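Local atomic coordinates of methylxanthine N3-demethylase NdmB (Pseudomonas putida, PDB entry 6ICL), a protein that uses a Rieske [2Fe-2S] cluster and a non-heme iron centre to remove the N3-methyl group of theobromine and related methylxanthines, including caffeine, releasing formaldehyde. Residues Q88-G92 with L103-Y107; S52-P56 with V67-L71; L61-L66 with W148-D152. All blocks are in the same frame, centred on the assembly; numbering follows the deposited sequence.

Interaction 1: Q88-G92 with L103-Y107; sequences QLSIG and LECPY. With FES (Fe2/s2 (inorganic) cluster), chain B.
The ring of Pro-106 sits against the 88-92 turn. Its CG and CD lie on the carbonyl of Gln-88, with CG 3.4 Å from Gln-88 O, while CB rests on Ile-91 O and CD on Gly-92 CA. Across its CG, Ile-91 passes at about a right angle, CG1 at 3.7 Å. The turn follows the Cys-82 and His-84 cluster loop of the Rieske [2Fe-2S] domain, and 103-107 carries Cys-105 and leads on to His-108 in the partner loop, so the two cluster loops are packed together here. With an alanine at Pro-106, CG and CD would be gone, which would probably uncover the Gln-88 carbonyl and open a gap beside Ile-91.

Deeper in, Leu-89 lies between two partners: its CB faces Leu-103 CD2, and its CD2 comes to 3.6 Å from Cys-105 CB, just behind the metal ligand. Gly-92 allows the close backbone approach, since any CB would collide with Glu-104 O; its CA-H instead makes a contact with that oxygen. Cys-105 SG, anti to the backbone N (chi1 178°), binds iron FE2 at 2.3 Å together with Cys-82. Tyr-107 touches the cluster sulfide S1 through CB, and its backbone N-H is directed at Cys-105 SG, 3.4 Å away, with 165° at the hydrogen.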
# COMPACT_ATOMS: atom_id res chain seq x y z
N GLN A 88 -10.71 15.37 23.26
CA GLN A 88 -11.90 15.23 22.43
C GLN A 88 -12.93 14.36 23.14
O GLN A 88 -12.68 13.17 23.40
CB GLN A 88 -11.56 14.62 21.08
CG GLN A 88 -11.12 15.68 20.08
CD GLN A 88 -10.85 15.05 18.72
OE1 GLN A 88 -9.79 14.47 18.51
NE2 GLN A 88 -11.81 15.16 17.80
N LEU A 89 -14.11 14.93 23.40
CA LEU A 89 -15.19 14.16 24.00
C LEU A 89 -15.68 13.07 23.07
O LEU A 89 -16.20 12.04 23.55
CB LEU A 89 -16.34 15.11 24.41
CG LEU A 89 -15.90 16.22 25.40
CD1 LEU A 89 -16.99 17.25 25.61
CD2 LEU A 89 -15.51 15.61 26.74
N SER A 90 -15.48 13.23 21.75
CA SER A 90 -16.03 12.28 20.79
C SER A 90 -15.36 10.91 20.85
O SER A 90 -15.89 9.95 20.28
CB SER A 90 -15.92 12.84 19.36
OG SER A 90 -14.56 13.09 19.00
N ILE A 91 -14.21 10.80 21.51
CA ILE A 91 -13.60 9.50 21.79
C ILE A 91 -13.80 9.09 23.26
O ILE A 91 -13.11 8.20 23.75
CB ILE A 91 -12.11 9.46 21.40
CG1 ILE A 91 -11.24 10.34 22.30
CG2 ILE A 91 -11.92 9.85 19.92
CD1 ILE A 91 -9.71 10.28 21.94
N GLY A 92 -14.75 9.71 23.96
CA GLY A 92 -15.09 9.22 25.28
C GLY A 92 -16.25 8.25 25.24
O GLY A 92 -16.35 7.42 24.33
N LEU A 103 -22.15 12.46 28.99
CA LEU A 103 -21.03 12.32 28.07
C LEU A 103 -19.75 12.43 28.90
O LEU A 103 -19.45 13.49 29.46
CB LEU A 103 -21.10 13.37 26.97
CG LEU A 103 -19.89 13.48 26.04
CD1 LEU A 103 -19.73 12.21 25.23
CD2 LEU A 103 -20.17 14.66 25.14
N GLU A 104 -19.01 11.34 28.99
CA GLU A 104 -17.84 11.27 29.85
C GLU A 104 -16.59 11.55 29.03
O GLU A 104 -16.38 10.93 27.99
CB GLU A 104 -17.75 9.90 30.51
CG GLU A 104 -16.57 9.76 31.44
CD GLU A 104 -16.43 8.35 31.98
OE1 GLU A 104 -16.19 7.42 31.19
OE2 GLU A 104 -16.60 8.17 33.20
N CYS A 105 -15.74 12.45 29.52
CA CYS A 105 -14.49 12.72 28.83
C CYS A 105 -13.56 11.50 28.91
O CYS A 105 -13.54 10.81 29.93
CB CYS A 105 -13.80 13.94 29.42
SG CYS A 105 -12.18 14.32 28.64
N PRO A 106 -12.80 11.20 27.84
CA PRO A 106 -11.89 10.03 27.90
C PRO A 106 -10.69 10.24 28.80
O PRO A 106 -9.98 9.27 29.09
CB PRO A 106 -11.43 9.86 26.44
CG PRO A 106 -11.48 11.25 25.89
CD PRO A 106 -12.74 11.86 26.52
N TYR A 107 -10.41 11.48 29.21
CA TYR A 107 -9.13 11.75 29.85
C TYR A 107 -9.24 11.68 31.38
O TYR A 107 -8.75 10.73 32.00
CB TYR A 107 -8.59 13.10 29.36
CG TYR A 107 -7.11 13.32 29.58
CD1 TYR A 107 -6.34 12.38 30.29
CD2 TYR A 107 -6.47 14.46 29.09
CE1 TYR A 107 -4.99 12.60 30.51
CE2 TYR A 107 -5.10 14.69 29.31
CZ TYR A 107 -4.37 13.75 30.02
OH TYR A 107 -3.02 13.94 30.23
FE1 FES B . -9.53 16.25 31.82
FE2 FES B . -11.57 16.09 29.98
S1 FES B . -9.49 16.73 29.61
S2 FES B . -11.56 15.50 32.10

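Interaction 2: S52-P56 with V67-L71; sequences SGHGP and VLARL
Arg-70 carries this contact, its side chain running at a slant across that of His-54. Arg-70 CB packs on CB of the histidine at 3.9 Å, and CG and CD pass in turn beside His-54 ND1. The chain leaves the backbone extended, with CG anti to the backbone N (chi1 179°), then bends at chi2 and chi3 and brings the NE and NH2 edge of the guanidinium round to the 52-56 loop. There NE donates to His-54 ND1 over 3.0 Å, lying in the imidazole plane; the two flat groups are turned 72° against each other. NH2, at the tip, makes a more bent hydrogen bond of 3.0 Å to Gly-53 O, and also forms a salt bridge with Glu-47. Because ND1 accepts from a guanidinium, a proton on that nitrogen is likely to be disfavoured. On its other nitrogen, NE2, the imidazole is hydrogen-bonded to Gln-298 of a neighbouring subunit.

The backbones support the same pairing. Arg-70 N gives an almost straight bond of 2.9 Å to His-54 O, and Ser-52 OG, accepting from His-54 N in an ST turn, holds the loop in shape. A side chain on Gly-55 would strike Leu-68 O. Beyond a cis peptide bond, Pro-56 places its CA 3.1 Å from Leu-68 O in a CA-H...O contact and its CB 3.7 Å from Val-67 CG2.

Within the Rieske domain the loop thus lies along strand 64-71, tied through Glu-47 to helix 43-48; strand 74-79 pairs with the strand's other edge, and Leu-103 of strand 100-104 touches both Pro-56 and Val-67.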
# COMPACT_ATOMS: atom_id res chain seq x y z
N SER A 52 -21.69 1.40 21.16
CA SER A 52 -22.89 1.54 21.99
C SER A 52 -24.16 1.78 21.18
O SER A 52 -25.26 1.55 21.68
CB SER A 52 -22.72 2.69 22.97
OG SER A 52 -22.83 3.91 22.25
N GLY A 53 -24.03 2.29 19.96
CA GLY A 53 -25.21 2.74 19.24
C GLY A 53 -25.70 4.11 19.64
O GLY A 53 -26.64 4.62 19.02
N HIS A 54 -25.08 4.73 20.65
CA HIS A 54 -25.44 6.04 21.20
C HIS A 54 -24.29 7.05 21.11
O HIS A 54 -24.32 8.08 21.79
CB HIS A 54 -25.90 5.90 22.66
CG HIS A 54 -27.07 4.99 22.81
ND1 HIS A 54 -28.28 5.24 22.18
CD2 HIS A 54 -27.21 3.78 23.41
CE1 HIS A 54 -29.11 4.24 22.42
NE2 HIS A 54 -28.49 3.35 23.17
N GLY A 55 -23.29 6.78 20.29
CA GLY A 55 -22.14 7.69 20.26
C GLY A 55 -21.24 7.43 21.45
O GLY A 55 -21.35 6.39 22.09
N PRO A 56 -20.33 8.36 21.76
CA PRO A 56 -20.17 9.66 21.10
C PRO A 56 -19.54 9.55 19.71
O PRO A 56 -18.92 8.53 19.39
CB PRO A 56 -19.27 10.42 22.08
CG PRO A 56 -18.40 9.32 22.72
CD PRO A 56 -19.34 8.12 22.82
N VAL A 67 -19.13 17.13 18.95
CA VAL A 67 -19.40 15.77 19.39
C VAL A 67 -20.91 15.56 19.41
O VAL A 67 -21.66 16.44 19.86
CB VAL A 67 -18.76 15.47 20.76
CG1 VAL A 67 -19.17 16.53 21.80
CG2 VAL A 67 -19.11 14.06 21.22
N LEU A 68 -21.35 14.43 18.88
CA LEU A 68 -22.73 13.98 18.97
C LEU A 68 -22.79 12.83 19.97
O LEU A 68 -21.94 11.93 19.95
CB LEU A 68 -23.25 13.50 17.61
CG LEU A 68 -23.15 14.51 16.45
CD1 LEU A 68 -23.69 13.91 15.16
CD2 LEU A 68 -23.88 15.82 16.77
N ALA A 69 -23.80 12.85 20.84
CA ALA A 69 -24.04 11.72 21.72
C ALA A 69 -25.52 11.66 22.03
O ALA A 69 -26.20 12.69 22.09
CB ALA A 69 -23.24 11.82 23.02
N ARG A 70 -26.02 10.45 22.22
CA ARG A 70 -27.42 10.25 22.56
C ARG A 70 -27.50 10.09 24.07
O ARG A 70 -26.98 9.11 24.62
CB ARG A 70 -28.03 9.05 21.85
CG ARG A 70 -29.50 8.86 22.23
CD ARG A 70 -30.31 8.40 21.06
NE ARG A 70 -29.68 7.24 20.43
CZ ARG A 70 -30.03 6.76 19.25
NH1 ARG A 70 -31.01 7.32 18.56
NH2 ARG A 70 -29.40 5.70 18.77
N LEU A 71 -28.10 11.08 24.73
CA LEU A 71 -28.26 11.12 26.18
C LEU A 71 -29.75 11.13 26.48
O LEU A 71 -30.46 12.04 26.02
CB LEU A 71 -27.58 12.36 26.77
CG LEU A 71 -26.08 12.59 26.51
CD1 LEU A 71 -25.58 13.80 27.28
CD2 LEU A 71 -25.26 11.36 26.87

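Interaction 3: L61-L66 with W148-D152; sequences LLGEKL and WVRLD
Leu-61 and Val-149 mark the nearest approach of the two backbones, their CA atoms 8.5 Å apart, so that no hydrogen bond crosses and the type I' turn from Leu-61 to Glu-64 meets the end of strand 146-150 and the residue just after it through side chains alone. That turn is pinned by reciprocal bonds between Leu-61 and Glu-64, with Leu-62 and Gly-63 at its corners.

Leu-151 contributes most from the other segment. Its CD1 meets Leu-62 CD1 at 4.1 Å and the methylene CG of Glu-64 at 4.0 Å, Leu-151 CG lies against Leu-61 CD2, and the side chain crosses Leu-66 obliquely, its CD2 touching both methyl groups there. Both ends of the turn and the strand after it therefore share one leucine. Leu-61, its CG anti to the backbone N (chi1 177°), slides past Val-149 in the opposite direction and sets CD2 4.1 Å from Val-149 CB. Leu-66 and Val-149, by contrast, reach toward each other tip to tip, CD1 to CG1 at 4.0 Å. Glu-64 adds only its aliphatic part to this packing, for the chain bends at chi2 and its carboxylate goes to a salt bridge with Arg-34.

Phe-138 of strand 137-143 touches Leu-66, Val-149 and Leu-151, joining the two sides. Strands 64-71 and 146-150 belong to one antiparallel sheet but are separated in it by 74-79 and 137-143; the meeting of their apolar side chains is consistent with a strongly curled sheet, as in the beta-barrel-like body of the Rieske domain.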
# COMPACT_ATOMS: atom_id res chain seq x y z
N LEU A 61 -18.47 20.77 11.27
CA LEU A 61 -19.49 21.63 10.67
C LEU A 61 -18.95 23.04 10.67
O LEU A 61 -18.65 23.58 11.75
CB LEU A 61 -20.82 21.58 11.42
CG LEU A 61 -21.90 22.52 10.86
CD1 LEU A 61 -22.17 22.25 9.38
CD2 LEU A 61 -23.20 22.36 11.66
N LEU A 62 -18.84 23.63 9.49
CA LEU A 62 -18.36 25.00 9.34
C LEU A 62 -17.00 25.17 10.01
O LEU A 62 -16.71 26.19 10.62
CB LEU A 62 -19.38 26.01 9.88
CG LEU A 62 -20.65 26.14 9.03
CD1 LEU A 62 -21.70 27.01 9.73
CD2 LEU A 62 -20.32 26.72 7.67
N GLY A 63 -16.16 24.15 9.90
CA GLY A 63 -14.85 24.19 10.51
C GLY A 63 -14.83 23.85 11.98
O GLY A 63 -13.75 23.67 12.54
N GLU A 64 -15.99 23.75 12.63
CA GLU A 64 -16.06 23.45 14.06
C GLU A 64 -16.08 21.95 14.28
O GLU A 64 -16.81 21.22 13.60
CB GLU A 64 -17.31 24.05 14.71
CG GLU A 64 -17.62 25.46 14.31
CD GLU A 64 -16.92 26.48 15.17
OE1 GLU A 64 -17.28 27.67 15.06
OE2 GLU A 64 -16.01 26.10 15.94
N LYS A 65 -15.33 21.50 15.28
CA LYS A 65 -15.35 20.11 15.70
C LYS A 65 -16.43 19.94 16.77
O LYS A 65 -16.37 20.58 17.83
CB LYS A 65 -13.97 19.71 16.22
CG LYS A 65 -12.85 20.15 15.26
CD LYS A 65 -11.61 19.24 15.28
CE LYS A 65 -11.05 19.00 16.67
NZ LYS A 65 -9.63 18.50 16.58
N LEU A 66 -17.40 19.09 16.49
CA LEU A 66 -18.56 18.85 17.34
C LEU A 66 -18.55 17.40 17.78
O LEU A 66 -18.06 16.53 17.05
CB LEU A 66 -19.90 19.10 16.59
CG LEU A 66 -20.10 20.44 15.84
CD1 LEU A 66 -21.49 20.49 15.22
CD2 LEU A 66 -19.90 21.62 16.76
N TRP A 148 -29.43 16.91 12.30
CA TRP A 148 -29.30 18.31 11.93
C TRP A 148 -28.79 19.10 13.11
O TRP A 148 -29.18 18.86 14.26
CB TRP A 148 -30.66 18.89 11.50
CG TRP A 148 -31.26 18.18 10.38
CD1 TRP A 148 -32.06 17.07 10.43
CD2 TRP A 148 -31.12 18.51 9.00
NE1 TRP A 148 -32.43 16.69 9.16
CE2 TRP A 148 -31.86 17.56 8.27
CE3 TRP A 148 -30.44 19.52 8.32
CZ2 TRP A 148 -31.93 17.59 6.88
CZ3 TRP A 148 -30.52 19.56 6.95
CH2 TRP A 148 -31.26 18.60 6.24
N VAL A 149 -27.93 20.06 12.84
CA VAL A 149 -27.37 20.93 13.86
C VAL A 149 -27.48 22.37 13.37
O VAL A 149 -27.24 22.66 12.19
CB VAL A 149 -25.90 20.59 14.17
CG1 VAL A 149 -25.33 21.57 15.20
CG2 VAL A 149 -25.74 19.14 14.64
N ARG A 150 -27.83 23.27 14.28
CA ARG A 150 -27.80 24.71 14.04
C ARG A 150 -26.91 25.34 15.09
O ARG A 150 -27.17 25.20 16.29
CB ARG A 150 -29.21 25.32 14.07
CG ARG A 150 -29.20 26.85 13.92
CD ARG A 150 -30.61 27.41 13.80
NE ARG A 150 -31.40 27.20 15.01
CZ ARG A 150 -32.68 27.54 15.15
NH1 ARG A 150 -33.34 28.10 14.13
NH2 ARG A 150 -33.31 27.31 16.29
N LEU A 151 -25.84 26.00 14.65
CA LEU A 151 -24.85 26.50 15.58
C LEU A 151 -25.30 27.75 16.30
O LEU A 151 -24.85 28.00 17.42
CB LEU A 151 -23.54 26.78 14.86
CG LEU A 151 -22.83 25.54 14.32
CD1 LEU A 151 -21.53 25.96 13.65
CD2 LEU A 151 -22.59 24.53 15.47
N ASP A 152 -26.15 28.57 15.68
CA ASP A 152 -26.52 29.84 16.27
C ASP A 152 -28.03 30.02 16.21
O ASP A 152 -28.61 30.03 15.12
CB ASP A 152 -25.81 31.03 15.61
CG ASP A 152 -25.94 32.30 16.44
OD1 ASP A 152 -26.99 32.48 17.05
OD2 ASP A 152 -24.99 33.09 16.53

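How the interactions relate
From the N terminus, segment 52-56 comes first, and interaction 2 closes a short loop around the hairpin of strands 57-61 and 64-71. Interaction 3 opens at the turn of that hairpin, before interaction 2 has closed, so the two cross; it ends only at 148-152, at the end of strand 146-150, three places across the same sheet. Interaction 1 follows interaction 2 in series and lies wholly within the long span of interaction 3, where it joins the cluster-bearing loops. Interactions 1 and 2 also touch directly: Pro-56 CG lies 3.2 Å from Gly-92 O. Together the three contacts connect the cluster end of the Rieske domain, through strand 64-71, to the interior of its larger sheet.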